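Local coordinates for putative methyltransferase (Porphyromonas gingivalis, PDB 3LL7), which probably transfers methyl groups, presumably from S-adenosylmethionine, to a substrate not yet identified, at residues A[83-87]-A[238-242]; A[227-233]-A[257-263]. All blocks are in the same frame, centred on the assembly; numbering follows the deposited sequence.

Contact 1. Residues A[83-87]-A[238-242]; sequences TSSYK and KELLV
K238 brings its CB up to the methyl CG2 of T83, 3.7 Å away, and the two side chains cross at about a right angle. A bend at chi2 (-56°) then carries the lysine chain off, and its NZ forms a salt bridge with E236. K238 and E239 form a classic beta bulge, both facing V231; this puts them on the same side of the strand, and both start toward the helix, but of the two only E239 sends the end of its side chain there. The carboxylate of E239 is the polar centre of the contact. K87 NZ forms a salt bridge with E239 OE2 at 2.8 Å, meeting its syn lone pair, and a weak bond of 3.2 Å to E239 OE1, so one ammonium spans both oxygens. The lysine chain is extended until chi4, where a turn to 77° swings NZ in. The same NZ has a weak bond to T83 O, 3.2 Å away, and D107 adds a long, weak ion pair. T83 OG1 adds a weak, unsettled bond of 3.3 Å to E239 OE1, so K87 NZ is the main grip on the carboxylate. Further along, L241 puts CD1 at the edge of the Y86 ring, in its plane and 3.9 Å from Y86 CD2, while Y86 OH hydrogen-bonds to H229. The contact seats helix 81-86 on one face of the sheet. Strand 236-244 runs antiparallel to both its neighbours, 204-209 and 225-233; K208 of the first touches K87, E239 and L241, V231 of the second meets Y86, and helix 106-112 packs on S84.

Contact 2. Residues A[227-233]-A[257-263]; sequences ELHVVAA and PIHAINL. With FMT (formic acid), chain E; FMT (formic acid), chain I.
L228 O accepts H259 N at 2.8 Å and is also approached by the CA-H of I258, with CA 3.2 Å from the oxygen. It belongs to a ladder of six backbone bonds between parallel strands 227-233 and 258-263, inclined by only 15°, on the far side of 225-233 from the antiparallel strand 236-244, in what looks like an extended class I methyltransferase sheet. On the face carrying H229, V231 and A233, the rings of H229 and H259 form an offset stack, centroids 3.9 Å apart and planes at 11°. Both side chains set CG beside the backbone N and anti to the carbonyl carbon, which lays the rings side by side, and H259 CB lies over the H229 ring in a CH-pi contact. H229 is fixed in rotation from both nitrogens: ND1 bonds to Y86 OH, and NE2 to E227 OE1 at 2.8 Å, while R243 holds the other carboxylate oxygen. Farther along this face, V231 CG1 meets L263 CD1 at 3.6 Å. On the other face V230 and A232 lie under helix 299-304, and N262 OD1 rests 3.5 Å from A232 CB. Two formates, probably from the crystallisation liquor, accept the backbone N and ND2 of N262. Back at the histidine, E227 OE1 lies in the ring plane of H229 although the donor NE2 stands 57° out of the carboxylate plane.

After several helices the chain reaches helix 81-86, then alternates helices with the mostly parallel strands of the sheet before reaching 225-233, the hairpin partner 236-244 and next 258-263, and goes on to the C-terminal sheet. Contact 1 closes a long loop of 150 residues by laying that early helix on strand 236-244; contact 2 closes a short one of 23 by pairing 225-233 with 258-263. Because the segments alternate along the chain, the two loops cross instead of nesting. Strand 225-233 joins them: it pairs with 236-244 on one side, where H229 N meets L241 O, and with 258-263 on the other. Helix 81-86 spans this region, touching side chains of all three strands.

Contact 1. Residues A[83-87]-A[238-242]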
loop_
_atom_site.group_PDB
_atom_site.type_symbol
_atom_site.label_atom_id
_atom_site.label_comp_id
_atom_site.label_asym_id
_atom_site.label_seq_id
_atom_site.Cartn_x
_atom_site.Cartn_y
_atom_site.Cartn_z
ATOM N N THR A 83 4.880 1.050 -4.071
ATOM C CA THR A 83 3.603 0.526 -4.565
ATOM C C THR A 83 3.274 1.074 -5.938
ATOM O O THR A 83 2.741 0.346 -6.793
ATOM C CB THR A 83 2.439 0.816 -3.613
ATOM O OG1 THR A 83 2.357 2.230 -3.354
ATOM C CG2 THR A 83 2.646 0.067 -2.309
ATOM N N SER A 84 3.604 2.352 -6.167
ATOM C CA SER A 84 3.359 2.928 -7.483
ATOM C C SER A 84 4.037 2.048 -8.517
ATOM O O SER A 84 3.412 1.669 -9.470
ATOM C CB SER A 84 3.853 4.367 -7.586
ATOM O OG SER A 84 5.268 4.403 -7.628
ATOM N N SER A 85 5.298 1.674 -8.305
ATOM C CA SER A 85 5.994 0.831 -9.306
ATOM C C SER A 85 5.508 -0.615 -9.499
ATOM O O SER A 85 5.687 -1.190 -10.586
ATOM C CB SER A 85 7.518 0.870 -9.125
ATOM O OG SER A 85 7.914 0.769 -7.759
ATOM N N TYR A 86 4.939 -1.229 -8.455
ATOM C CA TYR A 86 4.307 -2.555 -8.586
ATOM C C TYR A 86 3.182 -2.545 -9.614
ATOM O O TYR A 86 2.985 -3.507 -10.348
ATOM C CB TYR A 86 3.718 -2.999 -7.240
ATOM C CG TYR A 86 2.980 -4.330 -7.275
ATOM C CD1 TYR A 86 3.676 -5.540 -7.295
ATOM C CD2 TYR A 86 1.577 -4.375 -7.274
ATOM C CE1 TYR A 86 3.011 -6.757 -7.318
ATOM C CE2 TYR A 86 0.905 -5.580 -7.276
ATOM C CZ TYR A 86 1.625 -6.768 -7.315
ATOM O OH TYR A 86 0.983 -7.946 -7.316
ATOM N N LYS A 87 2.432 -1.451 -9.645
ATOM C CA LYS A 87 1.353 -1.267 -10.618
ATOM C C LYS A 87 1.828 -1.413 -12.055
ATOM O O LYS A 87 1.043 -1.820 -12.921
ATOM C CB LYS A 87 0.721 0.121 -10.489
ATOM C CG LYS A 87 -0.053 0.328 -9.209
ATOM C CD LYS A 87 -0.398 1.817 -9.078
ATOM C CE LYS A 87 -0.981 2.095 -7.705
ATOM N NZ LYS A 87 0.060 2.154 -6.636
ATOM N N LYS A 238 -0.794 -1.287 2.026
ATOM C CA LYS A 238 -0.829 0.062 1.448
ATOM C C LYS A 238 -2.026 0.259 0.540
ATOM O O LYS A 238 -2.581 1.375 0.463
ATOM C CB LYS A 238 0.452 0.326 0.632
ATOM C CG LYS A 238 1.732 0.485 1.452
ATOM C CD LYS A 238 1.605 1.591 2.483
ATOM C CE LYS A 238 2.929 1.847 3.169
ATOM N NZ LYS A 238 2.768 2.911 4.200
ATOM N N GLU A 239 -2.442 -0.794 -0.164
ATOM C CA GLU A 239 -3.549 -0.653 -1.094
ATOM C C GLU A 239 -4.121 -2.011 -1.504
ATOM O O GLU A 239 -3.469 -3.036 -1.384
ATOM C CB GLU A 239 -3.099 0.113 -2.355
ATOM C CG GLU A 239 -2.030 -0.583 -3.159
ATOM C CD GLU A 239 -1.260 0.371 -4.094
ATOM O OE1 GLU A 239 -0.874 1.478 -3.651
ATOM O OE2 GLU A 239 -1.016 -0.013 -5.259
ATOM N N LEU A 240 -5.346 -1.995 -2.000
ATOM C CA LEU A 240 -5.874 -3.131 -2.724
ATOM C C LEU A 240 -5.940 -2.700 -4.189
ATOM O O LEU A 240 -6.178 -1.523 -4.495
ATOM C CB LEU A 240 -7.277 -3.479 -2.252
ATOM C CG LEU A 240 -7.586 -3.644 -0.779
ATOM C CD1 LEU A 240 -8.863 -4.445 -0.711
ATOM C CD2 LEU A 240 -6.481 -4.334 0.023
ATOM N N LEU A 241 -5.704 -3.634 -5.095
ATOM C CA LEU A 241 -5.805 -3.307 -6.504
ATOM C C LEU A 241 -6.748 -4.304 -7.104
ATOM O O LEU A 241 -6.631 -5.511 -6.856
ATOM C CB LEU A 241 -4.441 -3.422 -7.154
ATOM C CG LEU A 241 -3.420 -2.388 -6.736
ATOM C CD1 LEU A 241 -2.036 -2.801 -7.221
ATOM C CD2 LEU A 241 -3.801 -1.029 -7.350
ATOM N N VAL A 242 -7.721 -3.808 -7.857
ATOM C CA VAL A 242 -8.678 -4.700 -8.493
ATOM C C VAL A 242 -8.618 -4.466 -9.992
ATOM O O VAL A 242 -8.561 -3.319 -10.428
ATOM C CB VAL A 242 -10.086 -4.393 -7.993
ATOM C CG1 VAL A 242 -11.054 -5.332 -8.621
ATOM C CG2 VAL A 242 -10.164 -4.528 -6.470
#

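Contact 2. Residues A[227-233]-A[257-263]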
loop_
_atom_site.group_PDB
_atom_site.type_symbol
_atom_site.label_atom_id
_atom_site.label_comp_id
_atom_site.label_asym_id
_atom_site.label_seq_id
_atom_site.Cartn_x
_atom_site.Cartn_y
_atom_site.Cartn_z
ATOM N N GLU A 227 -9.082 -10.180 -10.907
ATOM C CA GLU A 227 -8.073 -10.430 -9.865
ATOM C C GLU A 227 -8.114 -9.310 -8.837
ATOM O O GLU A 227 -8.446 -8.173 -9.176
ATOM C CB GLU A 227 -6.653 -10.579 -10.456
ATOM C CG GLU A 227 -6.182 -9.418 -11.361
ATOM C CD GLU A 227 -4.813 -9.674 -12.003
ATOM O OE1 GLU A 227 -3.963 -10.355 -11.410
ATOM O OE2 GLU A 227 -4.587 -9.202 -13.131
ATOM N N LEU A 228 -7.751 -9.614 -7.585
ATOM C CA LEU A 228 -7.657 -8.603 -6.537
ATOM C C LEU A 228 -6.300 -8.802 -5.843
ATOM O O LEU A 228 -5.950 -9.914 -5.463
ATOM C CB LEU A 228 -8.845 -8.755 -5.556
ATOM C CG LEU A 228 -9.004 -7.700 -4.454
ATOM C CD1 LEU A 228 -10.426 -7.598 -3.950
ATOM C CD2 LEU A 228 -8.026 -8.008 -3.251
ATOM N N HIS A 229 -5.525 -7.732 -5.706
ATOM C CA HIS A 229 -4.200 -7.843 -5.108
ATOM C C HIS A 229 -4.206 -7.083 -3.784
ATOM O O HIS A 229 -4.660 -5.921 -3.737
ATOM C CB HIS A 229 -3.149 -7.214 -6.022
ATOM C CG HIS A 229 -2.889 -7.998 -7.274
ATOM N ND1 HIS A 229 -1.616 -8.267 -7.722
ATOM C CD2 HIS A 229 -3.732 -8.573 -8.165
ATOM C CE1 HIS A 229 -1.684 -8.976 -8.835
ATOM N NE2 HIS A 229 -2.959 -9.177 -9.123
ATOM N N VAL A 230 -3.697 -7.715 -2.726
ATOM C CA VAL A 230 -3.542 -7.039 -1.438
ATOM C C VAL A 230 -2.069 -6.723 -1.311
ATOM O O VAL A 230 -1.226 -7.650 -1.290
ATOM C CB VAL A 230 -3.998 -7.931 -0.252
ATOM C CG1 VAL A 230 -3.764 -7.203 1.086
ATOM C CG2 VAL A 230 -5.459 -8.330 -0.445
ATOM N N VAL A 231 -1.734 -5.437 -1.360
ATOM C CA VAL A 231 -0.307 -5.070 -1.513
ATOM C C VAL A 231 0.248 -4.407 -0.252
ATOM O O VAL A 231 -0.192 -3.301 0.126
ATOM C CB VAL A 231 -0.109 -4.133 -2.740
ATOM C CG1 VAL A 231 1.372 -3.783 -2.934
ATOM C CG2 VAL A 231 -0.694 -4.786 -4.029
ATOM N N ALA A 232 1.210 -5.066 0.385
ATOM C CA ALA A 232 1.899 -4.479 1.529
ATOM C C ALA A 232 3.303 -3.987 1.128
ATOM O O ALA A 232 3.929 -4.560 0.222
ATOM C CB ALA A 232 1.996 -5.474 2.666
ATOM N N ALA A 233 3.738 -2.915 1.789
ATOM C CA ALA A 233 5.096 -2.328 1.687
ATOM C C ALA A 233 5.422 -1.690 3.034
ATOM O O ALA A 233 4.529 -1.181 3.722
ATOM C CB ALA A 233 5.154 -1.285 0.577
ATOM N N PRO A 257 -9.203 -14.797 -8.206
ATOM C CA PRO A 257 -7.854 -14.923 -7.643
ATOM C C PRO A 257 -7.456 -13.710 -6.790
ATOM O O PRO A 257 -7.481 -12.575 -7.272
ATOM C CB PRO A 257 -6.949 -14.972 -8.887
ATOM C CG PRO A 257 -7.846 -15.437 -10.001
ATOM C CD PRO A 257 -9.191 -14.865 -9.679
ATOM N N ILE A 258 -7.092 -13.974 -5.540
ATOM C CA ILE A 258 -6.589 -12.968 -4.611
ATOM C C ILE A 258 -5.089 -13.149 -4.490
ATOM O O ILE A 258 -4.611 -14.251 -4.145
ATOM C CB ILE A 258 -7.259 -13.105 -3.233
ATOM C CG1 ILE A 258 -8.799 -12.988 -3.385
ATOM C CG2 ILE A 258 -6.756 -12.050 -2.260
ATOM C CD1 ILE A 258 -9.557 -13.502 -2.168
ATOM N N HIS A 259 -4.348 -12.066 -4.741
ATOM C CA HIS A 259 -2.895 -12.074 -4.602
ATOM C C HIS A 259 -2.487 -11.322 -3.343
ATOM O O HIS A 259 -2.792 -10.116 -3.211
ATOM C CB HIS A 259 -2.244 -11.334 -5.776
ATOM C CG HIS A 259 -2.418 -12.000 -7.101
ATOM N ND1 HIS A 259 -3.639 -12.421 -7.584
ATOM C CD2 HIS A 259 -1.507 -12.304 -8.053
ATOM C CE1 HIS A 259 -3.472 -12.955 -8.784
ATOM N NE2 HIS A 259 -2.188 -12.891 -9.088
ATOM N N ALA A 260 -1.761 -11.994 -2.448
ATOM C CA ALA A 260 -1.287 -11.333 -1.236
ATOM C C ALA A 260 0.188 -11.161 -1.396
ATOM O O ALA A 260 0.919 -12.148 -1.595
ATOM C CB ALA A 260 -1.631 -12.179 0.029
ATOM N N ILE A 261 0.648 -9.913 -1.355
ATOM C CA ILE A 261 2.068 -9.711 -1.601
ATOM C C ILE A 261 2.677 -8.722 -0.638
ATOM O O ILE A 261 2.061 -7.718 -0.305
ATOM C CB ILE A 261 2.362 -9.358 -3.050
ATOM C CG1 ILE A 261 3.885 -9.578 -3.350
ATOM C CG2 ILE A 261 1.851 -7.976 -3.370
ATOM C CD1 ILE A 261 4.199 -9.865 -4.829
ATOM N N ASN A 262 3.883 -9.029 -0.188
ATOM C CA ASN A 262 4.569 -8.173 0.745
ATOM C C ASN A 262 5.813 -7.698 0.042
ATOM O O ASN A 262 6.758 -8.458 -0.074
ATOM C CB ASN A 262 4.927 -8.955 2.034
ATOM C CG ASN A 262 5.497 -8.075 3.120
ATOM O OD1 ASN A 262 5.068 -6.939 3.297
ATOM N ND2 ASN A 262 6.480 -8.601 3.878
ATOM N N LEU A 263 5.811 -6.451 -0.435
ATOM C CA LEU A 263 6.957 -5.913 -1.198
ATOM C C LEU A 263 8.150 -5.622 -0.291
ATOM O O LEU A 263 7.986 -5.025 0.768
ATOM C CB LEU A 263 6.554 -4.653 -1.983
ATOM C CG LEU A 263 5.352 -4.867 -2.898
ATOM C CD1 LEU A 263 4.898 -3.553 -3.559
ATOM C CD2 LEU A 263 5.618 -5.978 -3.929
HETATM C C FMT E . 4.446 -12.864 0.052
HETATM O O1 FMT E . 3.318 -13.383 -0.062
HETATM O O2 FMT E . 4.898 -11.917 -0.617
HETATM C C FMT I . 7.679 -11.705 3.098
HETATM O O1 FMT I . 7.418 -12.841 2.703
HETATM O O2 FMT I . 7.440 -11.331 4.243
#